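Local structure of phosphoribosylformylglycinamidine synthase 2 (Thermus thermophilus, 3VIU) at residues 452-457 with 587-592; 271-275 with 357-362. The protein belongs to the PurM-like AIR synthase-related superfamily and binds adenosine-5'-diphosphate and magnesium ions in a single chain built from two such N- and C-terminal domain pairs. All coordinates share one frame. Residue numbers count along the deposited sequence, not the author numbering.

How the contacts relate
Contact 2 (271-275 with 357-362) and contact 1 (452-457 with 587-592) follow one another along the chain, the first closing before the second opens, and each belongs to a different copy of the repeated AIR synthase-related domain pair. Their centres lie about 41 Å apart and their nearest atoms about 28 Å, so they do not touch. Contact 2 is set in the first copy, where helix 264-275 meets helix 357-361, which directly follows edge strand 350-356 of a seven-stranded sheet. Contact 1 belongs to the second copy and joins its N-terminal-domain helix 451-456 to a C-terminal-domain loop. Contact 2 thus packs one helix on another, whereas contact 1 bridges the N- and C-terminal domains of the second pair.

Contact 1 (452-457 with 587-592); sequences RYSRLH and EFGHPP
This contact joins the two domains of the second PurM-like pair: the short helix 451-456, from the N-terminal domain, lies against an extended loop, 587-592, between helices 578-584 and 596-611 of the C-terminal domain. The loop has no regular secondary structure. It passes Arg452 at Glu587 (CA-CA 6.9 Å), Leu456 at Phe588 (7.0 Å) and Tyr453 at Pro591 (5.2 Å), and together the segments bury 508 Å².

Glu587 is the most covered residue. With chi1 p and chi2 t, its carboxylate reaches between two arginines of the helix. Arg455 folds over with chi2 and chi3 both p, and its NH2 makes a long salt bridge to Glu587 OE1 at 3.8 Å; a water bridges the same two atoms, 2.9 Å from each. Glu587 OE2 also hydrogen-bonds His164, which brings the first half of the chain to this network.

Leu456 (m, t) lays CD1 over the loop backbone, 3.8 Å from Phe588 CA and 3.6 Å from Gly589 O. Gly589 has phi/psi of 87/168, where a side chain would jam against the preceding carbonyl. Pro591 fills the space beyond, its CG 4.2 Å from Leu456 CB and 3.9 Å from His457 CB, where the helix ends. Pro592 CD sits over the face of the Tyr453 ring in a CH-pi contact, 3.8 Å from the centroid, while the Tyr453 hydroxyl hydrogen-bonds Glu656. The shortest link is the salt-bridge hydrogen bond from Arg452 NH1 to Glu587 OE2, 2.9 Å.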
loop_
_atom_site.group_PDB
_atom_site.type_symbol
_atom_site.label_atom_id
_atom_site.label_comp_id
_atom_site.label_asym_id
_atom_site.label_seq_id
_atom_site.Cartn_x
_atom_site.Cartn_y
_atom_site.Cartn_z
ATOM N N ARG A 452 8.533 -9.580 -10.973
ATOM C CA ARG A 452 9.386 -10.597 -11.589
ATOM C C ARG A 452 9.847 -11.599 -10.535
ATOM O O ARG A 452 9.731 -12.805 -10.726
ATOM C CB ARG A 452 10.583 -9.936 -12.278
ATOM C CG ARG A 452 10.172 -8.945 -13.360
ATOM C CD ARG A 452 11.360 -8.437 -14.158
ATOM N NE ARG A 452 10.955 -7.546 -15.249
ATOM C CZ ARG A 452 10.157 -7.897 -16.255
ATOM N NH1 ARG A 452 9.661 -9.123 -16.319
ATOM N NH2 ARG A 452 9.869 -7.028 -17.212
ATOM N N TYR A 453 10.350 -11.095 -9.414
ATOM C CA TYR A 453 10.790 -11.951 -8.312
ATOM C C TYR A 453 9.591 -12.767 -7.815
ATOM O O TYR A 453 9.673 -13.984 -7.620
ATOM C CB TYR A 453 11.282 -11.111 -7.129
ATOM C CG TYR A 453 12.490 -10.234 -7.370
ATOM C CD1 TYR A 453 13.001 -9.441 -6.340
ATOM C CD2 TYR A 453 13.154 -10.229 -8.596
ATOM C CE1 TYR A 453 14.141 -8.669 -6.516
ATOM C CE2 TYR A 453 14.295 -9.466 -8.781
ATOM C CZ TYR A 453 14.784 -8.689 -7.738
ATOM O OH TYR A 453 15.920 -7.937 -7.913
ATOM N N SER A 454 8.479 -12.069 -7.613
ATOM C CA SER A 454 7.259 -12.666 -7.092
ATOM C C SER A 454 6.639 -13.762 -7.971
ATOM O O SER A 454 6.178 -14.784 -7.462
ATOM C CB SER A 454 6.249 -11.547 -6.800
ATOM O OG SER A 454 6.785 -10.585 -5.883
ATOM N N ARG A 455 6.636 -13.565 -9.285
ATOM C CA ARG A 455 6.085 -14.561 -10.192
ATOM C C ARG A 455 6.918 -15.844 -10.147
ATOM O O ARG A 455 6.373 -16.941 -10.089
ATOM C CB ARG A 455 6.030 -13.989 -11.620
ATOM C CG ARG A 455 6.036 -15.012 -12.770
ATOM C CD ARG A 455 4.904 -16.024 -12.700
ATOM N NE ARG A 455 3.581 -15.443 -12.910
ATOM C CZ ARG A 455 3.194 -14.834 -14.028
ATOM N NH1 ARG A 455 1.965 -14.345 -14.126
ATOM N NH2 ARG A 455 4.036 -14.702 -15.043
ATOM N N LEU A 456 8.236 -15.699 -10.144
ATOM C CA LEU A 456 9.148 -16.840 -10.122
ATOM C C LEU A 456 9.371 -17.490 -8.753
ATOM O O LEU A 456 9.741 -18.663 -8.664
ATOM C CB LEU A 456 10.494 -16.416 -10.708
ATOM C CG LEU A 456 10.422 -16.029 -12.185
ATOM C CD1 LEU A 456 11.681 -15.284 -12.586
ATOM C CD2 LEU A 456 10.232 -17.284 -13.029
ATOM N N HIS A 457 9.157 -16.730 -7.685
ATOM C CA HIS A 457 9.353 -17.259 -6.339
ATOM C C HIS A 457 8.530 -16.399 -5.386
ATOM O O HIS A 457 9.066 -15.581 -4.645
ATOM C CB HIS A 457 10.846 -17.198 -5.958
ATOM C CG HIS A 457 11.217 -18.073 -4.800
ATOM N ND1 HIS A 457 10.459 -18.155 -3.652
ATOM C CD2 HIS A 457 12.276 -18.892 -4.606
ATOM C CE1 HIS A 457 11.033 -18.988 -2.804
ATOM N NE2 HIS A 457 12.138 -19.448 -3.360
ATOM N N GLU A 587 11.800 -13.535 -18.669
ATOM C CA GLU A 587 12.054 -13.520 -17.235
ATOM C C GLU A 587 12.100 -14.955 -16.748
ATOM O O GLU A 587 11.146 -15.716 -16.905
ATOM C CB GLU A 587 10.981 -12.725 -16.473
ATOM C CG GLU A 587 9.628 -13.393 -16.360
ATOM C CD GLU A 587 8.667 -12.656 -15.425
ATOM O OE1 GLU A 587 7.565 -13.190 -15.187
ATOM O OE2 GLU A 587 9.001 -11.552 -14.936
ATOM N N PHE A 588 13.235 -15.324 -16.167
ATOM C CA PHE A 588 13.437 -16.679 -15.680
ATOM C C PHE A 588 14.629 -16.679 -14.736
ATOM O O PHE A 588 15.225 -15.636 -14.499
ATOM C CB PHE A 588 13.685 -17.615 -16.874
ATOM C CG PHE A 588 14.850 -17.209 -17.736
ATOM C CD1 PHE A 588 16.112 -17.761 -17.529
ATOM C CD2 PHE A 588 14.687 -16.278 -18.758
ATOM C CE1 PHE A 588 17.198 -17.389 -18.335
ATOM C CE2 PHE A 588 15.763 -15.897 -19.570
ATOM C CZ PHE A 588 17.019 -16.453 -19.360
ATOM N N GLY A 589 14.978 -17.841 -14.203
ATOM C CA GLY A 589 16.099 -17.909 -13.285
ATOM C C GLY A 589 15.667 -17.635 -11.860
ATOM O O GLY A 589 14.554 -17.182 -11.625
ATOM N N HIS A 590 16.545 -17.912 -10.903
ATOM C CA HIS A 590 16.230 -17.681 -9.502
ATOM C C HIS A 590 16.373 -16.201 -9.156
ATOM O O HIS A 590 17.302 -15.546 -9.606
ATOM C CB HIS A 590 17.168 -18.492 -8.605
ATOM C CG HIS A 590 16.702 -18.599 -7.182
ATOM N ND1 HIS A 590 15.815 -19.566 -6.758
ATOM C CD2 HIS A 590 16.974 -17.838 -6.094
ATOM C CE1 HIS A 590 15.561 -19.396 -5.472
ATOM N NE2 HIS A 590 16.252 -18.353 -5.046
ATOM N N PRO A 591 15.424 -15.648 -8.380
ATOM C CA PRO A 591 15.497 -14.235 -7.987
ATOM C C PRO A 591 16.696 -14.091 -7.046
ATOM O O PRO A 591 17.171 -15.076 -6.504
ATOM C CB PRO A 591 14.171 -14.011 -7.269
ATOM C CG PRO A 591 13.260 -14.938 -7.970
ATOM C CD PRO A 591 14.089 -16.192 -8.094
ATOM N N PRO A 592 17.190 -12.868 -6.830
ATOM C CA PRO A 592 18.344 -12.711 -5.936
ATOM C C PRO A 592 18.133 -13.287 -4.534
ATOM O O PRO A 592 17.076 -13.101 -3.927
ATOM C CB PRO A 592 18.553 -11.195 -5.902
ATOM C CG PRO A 592 18.042 -10.752 -7.226
ATOM C CD PRO A 592 16.778 -11.569 -7.385
HETATM O O HOH W 1 6.513 -15.808 -15.936
#

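Contact 2 (271-275 with 357-362); sequences ELAHK and TEALAE
Two short helical segments cross steeply here: the axes of 271-275, at the C-terminal end of helix 264-275, and of 357-361 approach to 9.4 Å with a signed crossing angle of -117°. The CA atoms come nearest at His274 and Thr357, 5.7 Å apart, and 231 Å² is buried. Ala361 N and Glu362 N bond back to Thr357 O and Glu358 O at 3.0 and 2.9 Å, and Glu362 then leaves helical geometry (phi/psi -114/77).

His274 supplies most of the first segment's buried surface. Its chi1 is t and chi2 63°, so the ring extends across the gap and lays one face on Ala361, whose CB stands 3.8 Å from the ring centroid in a CH-pi contact. Thr357 OG1 lies at the ring edge, 3.9 Å from His274 ND1, and Glu362 OE2 also lies there, 3.1 Å from His274 CE1. Farther along, Ala273 CB meets Thr357 CG2 at 4.2 Å. The far side of helix 357-361 packs on helix 28-37, where Ala359 and Leu360 touch Phe34.

This joins helix 264-275 of the first C-terminal domain to the helix after strand 350-356. A mixed contact is implied: imidazole face on methyl, edge toward the Thr357 and Glu362 oxygens.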
loop_
_atom_site.group_PDB
_atom_site.type_symbol
_atom_site.label_atom_id
_atom_site.label_comp_id
_atom_site.label_asym_id
_atom_site.label_seq_id
_atom_site.Cartn_x
_atom_site.Cartn_y
_atom_site.Cartn_z
ATOM N N GLU A 271 -20.728 -4.759 11.693
ATOM C CA GLU A 271 -19.333 -4.804 12.103
ATOM C C GLU A 271 -19.231 -4.044 13.421
ATOM O O GLU A 271 -18.727 -4.563 14.419
ATOM C CB GLU A 271 -18.464 -4.126 11.048
ATOM C CG GLU A 271 -17.078 -4.713 10.875
ATOM C CD GLU A 271 -16.371 -4.142 9.649
ATOM O OE1 GLU A 271 -15.688 -3.097 9.771
ATOM O OE2 GLU A 271 -16.522 -4.735 8.558
ATOM N N LEU A 272 -19.725 -2.809 13.413
ATOM C CA LEU A 272 -19.706 -1.959 14.597
ATOM C C LEU A 272 -20.385 -2.649 15.774
ATOM O O LEU A 272 -19.886 -2.607 16.902
ATOM C CB LEU A 272 -20.404 -0.628 14.300
ATOM C CG LEU A 272 -20.666 0.321 15.471
ATOM C CD1 LEU A 272 -19.393 0.541 16.278
ATOM C CD2 LEU A 272 -21.200 1.641 14.931
ATOM N N ALA A 273 -21.518 -3.290 15.501
ATOM C CA ALA A 273 -22.274 -3.987 16.528
ATOM C C ALA A 273 -21.509 -5.197 17.055
ATOM O O ALA A 273 -21.406 -5.409 18.265
ATOM C CB ALA A 273 -23.613 -4.427 15.971
ATOM N N HIS A 274 -20.969 -5.984 16.135
ATOM C CA HIS A 274 -20.227 -7.181 16.495
ATOM C C HIS A 274 -19.003 -6.906 17.382
ATOM O O HIS A 274 -18.784 -7.601 18.378
ATOM C CB HIS A 274 -19.802 -7.909 15.224
ATOM C CG HIS A 274 -19.174 -9.242 15.478
ATOM N ND1 HIS A 274 -19.858 -10.284 16.068
ATOM C CD2 HIS A 274 -17.921 -9.697 15.241
ATOM C CE1 HIS A 274 -19.052 -11.322 16.186
ATOM N NE2 HIS A 274 -17.871 -10.994 15.692
ATOM N N LYS A 275 -18.214 -5.895 17.024
ATOM C CA LYS A 275 -17.023 -5.533 17.792
ATOM C C LYS A 275 -17.396 -4.965 19.152
ATOM O O LYS A 275 -16.581 -4.959 20.073
ATOM C CB LYS A 275 -16.184 -4.488 17.042
ATOM C CG LYS A 275 -15.741 -4.908 15.645
ATOM C CD LYS A 275 -14.762 -3.912 15.035
ATOM C CE LYS A 275 -14.568 -4.172 13.541
ATOM N NZ LYS A 275 -14.357 -5.615 13.252
ATOM N N THR A 357 -25.645 -11.053 14.714
ATOM C CA THR A 357 -24.429 -10.357 14.314
ATOM C C THR A 357 -23.305 -11.343 14.001
ATOM O O THR A 357 -22.668 -11.253 12.951
ATOM C CB THR A 357 -23.953 -9.391 15.419
ATOM O OG1 THR A 357 -23.707 -10.128 16.623
ATOM C CG2 THR A 357 -25.008 -8.334 15.692
ATOM N N GLU A 358 -23.069 -12.289 14.905
ATOM C CA GLU A 358 -22.017 -13.286 14.702
ATOM C C GLU A 358 -22.164 -14.016 13.370
ATOM O O GLU A 358 -21.183 -14.253 12.667
ATOM C CB GLU A 358 -22.029 -14.326 15.821
ATOM C CG GLU A 358 -20.900 -15.332 15.688
ATOM C CD GLU A 358 -21.089 -16.556 16.553
ATOM O OE1 GLU A 358 -22.001 -17.357 16.256
ATOM O OE2 GLU A 358 -20.327 -16.714 17.528
ATOM N N ALA A 359 -23.397 -14.378 13.036
ATOM C CA ALA A 359 -23.673 -15.094 11.800
ATOM C C ALA A 359 -23.228 -14.300 10.582
ATOM O O ALA A 359 -22.801 -14.868 9.572
ATOM C CB ALA A 359 -25.169 -15.405 11.700
ATOM N N LEU A 360 -23.320 -12.979 10.692
ATOM C CA LEU A 360 -22.961 -12.094 9.596
ATOM C C LEU A 360 -21.479 -11.714 9.522
ATOM O O LEU A 360 -20.942 -11.530 8.432
ATOM C CB LEU A 360 -23.823 -10.830 9.682
ATOM C CG LEU A 360 -24.483 -10.343 8.393
ATOM C CD1 LEU A 360 -25.051 -11.510 7.587
ATOM C CD2 LEU A 360 -25.577 -9.370 8.757
ATOM N N ALA A 361 -20.818 -11.616 10.672
ATOM C CA ALA A 361 -19.414 -11.220 10.721
ATOM C C ALA A 361 -18.400 -12.358 10.767
ATOM O O ALA A 361 -17.230 -12.163 10.426
ATOM C CB ALA A 361 -19.185 -10.292 11.913
ATOM N N GLU A 362 -18.831 -13.538 11.196
ATOM C CA GLU A 362 -17.920 -14.673 11.290
ATOM C C GLU A 362 -18.273 -15.792 10.327
ATOM O O GLU A 362 -18.836 -16.813 10.725
ATOM C CB GLU A 362 -17.894 -15.205 12.722
ATOM C CG GLU A 362 -17.309 -14.217 13.724
ATOM C CD GLU A 362 -17.224 -14.783 15.135
ATOM O OE1 GLU A 362 -16.582 -15.845 15.315
ATOM O OE2 GLU A 362 -17.796 -14.166 16.064
#